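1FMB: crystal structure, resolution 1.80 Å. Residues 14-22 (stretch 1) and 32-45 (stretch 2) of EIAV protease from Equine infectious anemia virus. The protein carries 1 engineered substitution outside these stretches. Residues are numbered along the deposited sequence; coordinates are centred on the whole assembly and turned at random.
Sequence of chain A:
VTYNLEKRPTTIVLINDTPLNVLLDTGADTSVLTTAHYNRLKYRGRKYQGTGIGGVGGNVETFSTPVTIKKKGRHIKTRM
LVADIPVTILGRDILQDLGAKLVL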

ATOM      1  N   LEU A  14      18.976  -6.304  -0.256  1.00 12.11           N
ATOM      2  CA  LEU A  14      19.748  -7.007   0.793  1.00 13.98           C
ATOM      3  C   LEU A  14      19.464  -6.249   2.098  1.00  9.94           C
ATOM      4  O   LEU A  14      19.636  -5.057   2.106  1.00 10.27           O
ATOM      5  CB  LEU A  14      21.296  -6.971   0.590  1.00 18.49           C
ATOM      6  CG  LEU A  14      21.719  -7.857  -0.616  1.00 18.42           C
ATOM      7  CD1 LEU A  14      23.141  -7.567  -1.078  1.00 22.44           C
ATOM      8  CD2 LEU A  14      21.614  -9.330  -0.261  1.00 18.50           C
ATOM      9  N   ILE A  15      18.956  -6.923   3.157  1.00 11.74           N
ATOM     10  CA  ILE A  15      18.782  -6.235   4.416  1.00 10.95           C
ATOM     11  C   ILE A  15      19.781  -6.927   5.346  1.00 11.54           C
ATOM     12  O   ILE A  15      19.715  -8.177   5.490  1.00 10.97           O
ATOM     13  CB  ILE A  15      17.332  -6.404   4.911  1.00 13.59           C
ATOM     14  CG1 ILE A  15      16.471  -5.746   3.834  1.00 13.47           C
ATOM     15  CG2 ILE A  15      17.249  -5.761   6.311  1.00 14.00           C
ATOM     16  CD1 ILE A  15      14.947  -5.787   3.895  1.00 19.62           C
ATOM     17  N   ASN A  16      20.685  -6.235   5.968  1.00 12.80           N
ATOM     18  CA  ASN A  16      21.698  -6.830   6.862  1.00 16.30           C
ATOM     19  C   ASN A  16      22.287  -8.068   6.171  1.00 16.52           C
ATOM     20  O   ASN A  16      22.325  -9.193   6.671  1.00 14.68           O
ATOM     21  CB  ASN A  16      21.147  -7.250   8.232  1.00 12.32           C
ATOM     22  CG  ASN A  16      20.782  -6.040   9.084  1.00 10.23           C
ATOM     23  OD1 ASN A  16      20.929  -4.909   8.591  1.00 15.89           O
ATOM     24  ND2 ASN A  16      20.360  -6.222  10.337  1.00 11.66           N
ATOM     25  N   ASP A  17      22.724  -7.875   4.936  1.00 17.65           N
ATOM     26  CA  ASP A  17      23.339  -8.913   4.120  1.00 20.34           C
ATOM     27  C   ASP A  17      22.545 -10.140   3.736  1.00 18.65           C
ATOM     28  O   ASP A  17      23.086 -11.193   3.413  1.00 19.35           O
ATOM     29  CB  ASP A  17      24.437  -9.634   4.944  1.00 25.78           C
ATOM     30  CG  ASP A  17      25.734  -8.893   4.723  1.00 34.46           C
ATOM     31  OD1 ASP A  17      25.636  -7.694   4.404  1.00 35.75           O
ATOM     32  OD2 ASP A  17      26.769  -9.579   4.879  1.00 47.45           O
ATOM     33  N   THR A  18      21.242 -10.076   3.780  1.00 13.83           N
ATOM     34  CA  THR A  18      20.391 -11.217   3.501  1.00 13.09           C
ATOM     35  C   THR A  18      19.437 -10.800   2.396  1.00 15.66           C
ATOM     36  O   THR A  18      18.750  -9.791   2.596  1.00 14.18           O
ATOM     37  CB  THR A  18      19.509 -11.333   4.773  1.00 13.73           C
ATOM     38  OG1 THR A  18      20.387 -11.327   5.940  1.00 17.17           O
ATOM     39  CG2 THR A  18      18.666 -12.561   4.782  1.00 14.96           C
ATOM     40  N   PRO A  19      19.442 -11.515   1.299  1.00 16.96           N
ATOM     41  CA  PRO A  19      18.545 -11.216   0.167  1.00 14.69           C
ATOM     42  C   PRO A  19      17.100 -11.519   0.563  1.00 13.55           C
ATOM     43  O   PRO A  19      16.765 -12.635   1.039  1.00 13.89           O
ATOM     44  CB  PRO A  19      19.160 -11.987  -0.995  1.00 16.29           C
ATOM     45  CG  PRO A  19      19.851 -13.147  -0.326  1.00 19.89           C
ATOM     46  CD  PRO A  19      20.290 -12.677   1.042  1.00 18.58           C
ATOM     47  N   LEU A  20      16.224 -10.481   0.444  1.00 11.45           N
ATOM     48  CA  LEU A  20      14.805 -10.740   0.816  1.00  9.55           C
ATOM     49  C   LEU A  20      13.905 -10.169  -0.281  1.00 12.10           C
ATOM     50  O   LEU A  20      14.240  -9.092  -0.761  1.00 14.14           O
ATOM     51  CB  LEU A  20      14.435  -9.911   2.072  1.00 11.59           C
ATOM     52  CG  LEU A  20      15.054 -10.403   3.406  1.00 15.87           C
ATOM     53  CD1 LEU A  20      14.618  -9.548   4.599  1.00 16.16           C
ATOM     54  CD2 LEU A  20      14.572 -11.811   3.654  1.00 14.97           C
ATOM     55  N   ASN A  21      12.770 -10.780  -0.591  1.00 12.47           N
ATOM     56  CA  ASN A  21      11.814 -10.293  -1.591  1.00 15.57           C
ATOM     57  C   ASN A  21      10.873  -9.373  -0.779  1.00 13.82           C
ATOM     58  O   ASN A  21      10.431  -9.825   0.282  1.00 17.09           O
ATOM     59  CB  ASN A  21      10.906 -11.347  -2.206  1.00 27.04           C
ATOM     60  CG  ASN A  21      10.375 -10.978  -3.592  1.00 41.42           C
ATOM     61  OD1 ASN A  21      11.065 -10.815  -4.622  1.00 41.71           O
ATOM     62  ND2 ASN A  21       9.041 -10.864  -3.621  1.00 48.36           N
ATOM     63  N   VAL A  22      10.743  -8.150  -1.247  1.00 11.32           N
ATOM     64  CA  VAL A  22       9.958  -7.143  -0.519  1.00  8.25           C
ATOM     65  C   VAL A  22       8.885  -6.490  -1.373  1.00 11.67           C
ATOM     66  O   VAL A  22       9.115  -6.452  -2.573  1.00  9.75           O
ATOM     67  CB  VAL A  22      10.850  -6.013   0.028  1.00 10.93           C
ATOM     68  CG1 VAL A  22      11.948  -6.632   0.904  1.00  8.57           C
ATOM     69  CG2 VAL A  22      11.578  -5.143  -0.945  1.00 11.20           C
ATOM     70  N   VAL A  32       8.197  -2.189   7.136  1.00  7.62           N
ATOM     71  CA  VAL A  32       8.037  -3.219   8.154  1.00  8.54           C
ATOM     72  C   VAL A  32       8.591  -4.561   7.695  1.00  9.34           C
ATOM     73  O   VAL A  32       8.327  -5.092   6.629  1.00  9.46           O
ATOM     74  CB  VAL A  32       6.508  -3.425   8.362  1.00 10.23           C
ATOM     75  CG1 VAL A  32       6.277  -4.352   9.586  1.00  9.18           C
ATOM     76  CG2 VAL A  32       5.864  -2.071   8.703  1.00 16.75           C
ATOM     77  N   LEU A  33       9.408  -5.125   8.552  1.00 11.38           N
ATOM     78  CA  LEU A  33       9.973  -6.472   8.283  1.00  9.20           C
ATOM     79  C   LEU A  33       9.043  -7.431   9.048  1.00 13.57           C
ATOM     80  O   LEU A  33       8.651  -7.201  10.222  1.00 11.09           O
ATOM     81  CB  LEU A  33      11.302  -6.299   8.982  1.00 16.70           C
ATOM     82  CG  LEU A  33      12.475  -7.238   8.906  1.00 26.40           C
ATOM     83  CD1 LEU A  33      12.824  -7.445   7.424  1.00 23.70           C
ATOM     84  CD2 LEU A  33      13.602  -6.613   9.722  1.00 19.54           C
ATOM     85  N   THR A  34       8.779  -8.546   8.362  1.00 10.08           N
ATOM     86  CA  THR A  34       7.979  -9.587   9.049  1.00 11.06           C
ATOM     87  C   THR A  34       8.893 -10.212  10.103  1.00 13.03           C
ATOM     88  O   THR A  34      10.129 -10.230  10.044  1.00  9.79           O
ATOM     89  CB  THR A  34       7.449 -10.677   8.124  1.00 10.53           C
ATOM     90  OG1 THR A  34       8.533 -11.511   7.602  1.00 15.54           O
ATOM     91  CG2 THR A  34       6.719 -10.223   6.884  1.00 11.01           C
ATOM     92  N   THR A  35       8.344 -10.720  11.202  1.00  9.22           N
ATOM     93  CA  THR A  35       9.167 -11.365  12.226  1.00 10.22           C
ATOM     94  C   THR A  35       9.957 -12.588  11.694  1.00 10.41           C
ATOM     95  O   THR A  35      11.083 -12.779  12.205  1.00 13.92           O
ATOM     96  CB  THR A  35       8.184 -11.891  13.290  1.00 14.71           C
ATOM     97  OG1 THR A  35       7.402 -10.779  13.764  1.00 14.35           O
ATOM     98  CG2 THR A  35       8.960 -12.567  14.414  1.00 20.38           C
ATOM     99  N   ALA A  36       9.414 -13.352  10.766  1.00 13.02           N
ATOM    100  CA  ALA A  36      10.016 -14.539  10.163  1.00 15.74           C
ATOM    101  C   ALA A  36      11.261 -14.039   9.416  1.00 17.41           C
ATOM    102  O   ALA A  36      12.299 -14.677   9.564  1.00 13.41           O
ATOM    103  CB  ALA A  36       9.158 -15.276   9.155  1.00 16.73           C
ATOM    104  N   HIS A  37      11.194 -12.892   8.716  1.00 14.98           N
ATOM    105  CA  HIS A  37      12.374 -12.356   8.043  1.00 13.60           C
ATOM    106  C   HIS A  37      13.428 -11.863   9.034  1.00 14.81           C
ATOM    107  O   HIS A  37      14.617 -12.115   8.807  1.00 15.30           O
ATOM    108  CB  HIS A  37      12.003 -11.236   7.061  1.00  6.51           C
ATOM    109  CG  HIS A  37      11.465 -11.794   5.788  1.00 11.01           C
ATOM    110  ND1 HIS A  37      10.927 -11.007   4.783  1.00 16.61           N
ATOM    111  CD2 HIS A  37      11.255 -13.075   5.385  1.00 11.64           C
ATOM    112  CE1 HIS A  37      10.556 -11.757   3.771  1.00 25.04           C
ATOM    113  NE2 HIS A  37      10.733 -13.036   4.101  1.00 17.59           N
ATOM    114  N   TYR A  38      13.052 -11.213  10.138  1.00 11.83           N
ATOM    115  CA  TYR A  38      13.941 -10.690  11.169  1.00 12.13           C
ATOM    116  C   TYR A  38      14.727 -11.866  11.750  1.00 11.77           C
ATOM    117  O   TYR A  38      15.961 -11.836  11.916  1.00 12.56           O
ATOM    118  CB  TYR A  38      13.114  -9.886  12.178  1.00 13.07           C
ATOM    119  CG  TYR A  38      13.930  -9.564  13.406  1.00 12.66           C
ATOM    120  CD1 TYR A  38      14.727  -8.433  13.420  1.00 15.48           C
ATOM    121  CD2 TYR A  38      13.842 -10.387  14.537  1.00 16.66           C
ATOM    122  CE1 TYR A  38      15.520  -8.177  14.529  1.00 17.00           C
ATOM    123  CE2 TYR A  38      14.625 -10.111  15.642  1.00 16.90           C
ATOM    124  CZ  TYR A  38      15.431  -9.003  15.636  1.00 19.76           C
ATOM    125  OH  TYR A  38      16.238  -8.672  16.702  1.00 26.38           O
ATOM    126  N   ASN A  39      14.055 -12.988  11.962  1.00 13.76           N
ATOM    127  CA  ASN A  39      14.685 -14.198  12.502  1.00 17.76           C
ATOM    128  C   ASN A  39      15.649 -14.880  11.556  1.00 20.92           C
ATOM    129  O   ASN A  39      16.471 -15.695  11.963  1.00 23.47           O
ATOM    130  CB  ASN A  39      13.632 -15.237  12.886  1.00 15.84           C
ATOM    131  CG  ASN A  39      12.840 -14.756  14.093  1.00 20.31           C
ATOM    132  OD1 ASN A  39      11.715 -15.221  14.293  1.00 29.70           O
ATOM    133  ND2 ASN A  39      13.331 -13.874  14.931  1.00 19.44           N
ATOM    134  N   ARG A  40      15.572 -14.589  10.271  1.00 17.09           N
ATOM    135  CA  ARG A  40      16.434 -15.161   9.255  1.00 18.21           C
ATOM    136  C   ARG A  40      17.582 -14.231   8.875  1.00 17.36           C
ATOM    137  O   ARG A  40      18.425 -14.660   8.088  1.00 17.35           O
ATOM    138  CB  ARG A  40      15.618 -15.315   7.954  1.00 25.76           C
ATOM    139  CG  ARG A  40      14.975 -16.651   7.651  1.00 36.87           C
ATOM    140  CD  ARG A  40      13.935 -16.507   6.538  1.00 38.84           C
ATOM    141  NE  ARG A  40      14.460 -16.114   5.237  1.00 36.12           N
ATOM    142  CZ  ARG A  40      13.747 -16.074   4.116  1.00 42.43           C
ATOM    143  NH1 ARG A  40      12.462 -16.435   4.063  1.00 44.54           N
ATOM    144  NH2 ARG A  40      14.289 -15.708   2.966  1.00 42.89           N
ATOM    145  N   LEU A  41      17.635 -12.982   9.365  1.00 15.18           N
ATOM    146  CA  LEU A  41      18.714 -12.087   8.994  1.00 15.89           C
ATOM    147  C   LEU A  41      20.053 -12.662   9.441  1.00 16.49           C
ATOM    148  O   LEU A  41      20.173 -13.220  10.534  1.00 16.60           O
ATOM    149  CB  LEU A  41      18.486 -10.707   9.629  1.00 15.23           C
ATOM    150  CG  LEU A  41      17.234  -9.937   9.189  1.00 15.95           C
ATOM    151  CD1 LEU A  41      17.247  -8.595   9.898  1.00 14.92           C
ATOM    152  CD2 LEU A  41      17.094  -9.657   7.679  1.00 13.04           C
ATOM    153  N   LYS A  42      21.102 -12.462   8.662  1.00 17.73           N
ATOM    154  CA  LYS A  42      22.457 -12.970   9.014  1.00 18.60           C
ATOM    155  C   LYS A  42      22.946 -12.209  10.226  1.00 16.41           C
ATOM    156  O   LYS A  42      23.582 -12.823  11.095  1.00 16.91           O
ATOM    157  CB  LYS A  42      23.366 -12.740   7.777  1.00 18.38           C
ATOM    158  CG  LYS A  42      22.658 -13.499   6.655  1.00 35.27           C
ATOM    159  CD  LYS A  42      23.442 -13.979   5.455  1.00 42.36           C
ATOM    160  CE  LYS A  42      24.877 -14.390   5.763  1.00 45.24           C
ATOM    161  NZ  LYS A  42      25.671 -13.265   6.352  1.00 50.76           N
ATOM    162  N   TYR A  43      22.593 -10.923  10.358  1.00 12.08           N
ATOM    163  CA  TYR A  43      23.006 -10.152  11.507  1.00 14.29           C
ATOM    164  C   TYR A  43      21.775  -9.364  11.987  1.00 14.79           C
ATOM    165  O   TYR A  43      21.083  -8.999  11.048  1.00 15.61           O
ATOM    166  CB  TYR A  43      24.042  -9.069  11.167  1.00 17.12           C
ATOM    167  CG  TYR A  43      25.270  -9.632  10.502  1.00 22.17           C
ATOM    168  CD1 TYR A  43      26.150 -10.365  11.325  1.00 29.56           C
ATOM    169  CD2 TYR A  43      25.579  -9.461   9.167  1.00 27.03           C
ATOM    170  CE1 TYR A  43      27.320 -10.928  10.847  1.00 30.60           C
ATOM    171  CE2 TYR A  43      26.762 -10.017   8.683  1.00 36.95           C
ATOM    172  CZ  TYR A  43      27.612 -10.736   9.509  1.00 37.87           C
ATOM    173  OH  TYR A  43      28.763 -11.271   8.982  1.00 44.34           O
ATOM    174  N   ARG A  44      21.652  -9.159  13.270  1.00 13.75           N
ATOM    175  CA  ARG A  44      20.527  -8.377  13.804  1.00 16.70           C
ATOM    176  C   ARG A  44      21.061  -7.402  14.843  1.00 15.80           C
ATOM    177  O   ARG A  44      21.962  -7.784  15.593  1.00 16.21           O
ATOM    178  CB  ARG A  44      19.582  -9.320  14.584  1.00 19.39           C
ATOM    179  CG  ARG A  44      18.508  -9.925  13.717  1.00 30.28           C
ATOM    180  CD  ARG A  44      17.799 -11.056  14.470  1.00 32.69           C
ATOM    181  NE  ARG A  44      18.819 -12.040  14.823  1.00 35.36           N
ATOM    182  CZ  ARG A  44      19.247 -12.900  13.901  1.00 42.22           C
ATOM    183  NH1 ARG A  44      18.478 -13.023  12.814  1.00 42.02           N
ATOM    184  NH2 ARG A  44      20.336 -13.617  14.173  1.00 43.42           N
ATOM    185  N   GLY A  45      20.523  -6.188  14.936  1.00 16.26           N
ATOM    186  CA  GLY A  45      20.944  -5.222  15.951  1.00 17.22           C
ATOM    187  C   GLY A  45      19.866  -5.376  17.073  1.00 17.75           C
ATOM    188  O   GLY A  45      19.049  -6.280  16.984  1.00 19.74           O
TER
HETATM  189  O   HOH W   1      18.648  -5.637  13.090  1.00 15.26           O
HETATM  190  O   HOH W   2      17.264 -15.126   2.201  1.00 36.76           O

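A β-hairpin packs against a short helix and the segments on either side of it in sequence, through a small core of leucine and isoleucine side chains flanked by two direct hydrogen bonds and two bridging waters. The strand 18-22 and the helix 35-40 run nearly antiparallel, at 166°, with their axes 10.2 Å apart at closest approach, so side chains must fill the space between them; near the turn the backbones draw closer, and polar contacts take over.

The apolar core gathers around Leu20, Leu33 and Leu41. Leu20 leaves the strand sideways, but its m,t rotamer brings its end nearer the other stretch, where CD1 lies 4.0 Å from Leu33 CD1 and 4.0 Å from Leu41 CD2. Ile15, on the first arm of the hairpin, adds its own branches: its CG2 is 4.1 Å from Leu41 CD2, and its CD1 is 4.4 Å from Leu33 CD1. All four residues are buried, and their branched aliphatic side chains suit a site that offers methyl groups rather than polar partners. The other terminal methyl of Leu20 meets more polar groups through their flat faces. Leu20 CD2 sits 3.8 Å from the centroid of the His37 ring, almost on the ring normal, a CH-π contact, and the same Leu20 CD2 lies over one face of the Arg40 guanidinium, 4.0 Å from Arg40 NH2. Histidine and arginine can thus cover the leucine while their nitrogens bond in other directions: His37 ND1 is satisfied elsewhere in the structure, and Arg40 NH2 donates to water 2 (3.1 Å), which in turn donates to Pro19 O (2.8 Å from the water oxygen).

The hairpin turns through a type I' bend from Ile15 to Thr18, closed by backbone hydrogen bonds in both directions between these residues. Asn16 and Asp17 occupy its two central positions with positive phi, a conformation that asparagine and aspartate tolerate better than most residues. Asn16 also reaches across: its ND2 donates to Tyr43 O at 3.0 Å and, weakly, to water 1 at 3.3 Å, and that water accepts a stronger bond from Gly45 N (2.7 Å). An amide suits this place because its nitrogen can serve these acceptors while OD1 is engaged elsewhere in the structure.

Thr18 makes the second direct link. Its OG1 accepts from Lys42 N at 3.0 Å, with a nearly straight angle of 164°, and donates to Asn16 O, also at 3.0 Å. One hydroxyl therefore fastens the segment after the helix to the hairpin and braces the turn, a double role open to a group that both donates and accepts. Farther out, the Lys42 side chain runs along the turn, its CD 3.5 Å from Asp17 O. Its NZ is 4.1 Å from Asp17 OD2, too far for a salt bridge but near enough for favourable electrostatics, while Asp17 OD2 also approaches the edge of the Tyr43 ring, 3.8 Å from Tyr43 CE2.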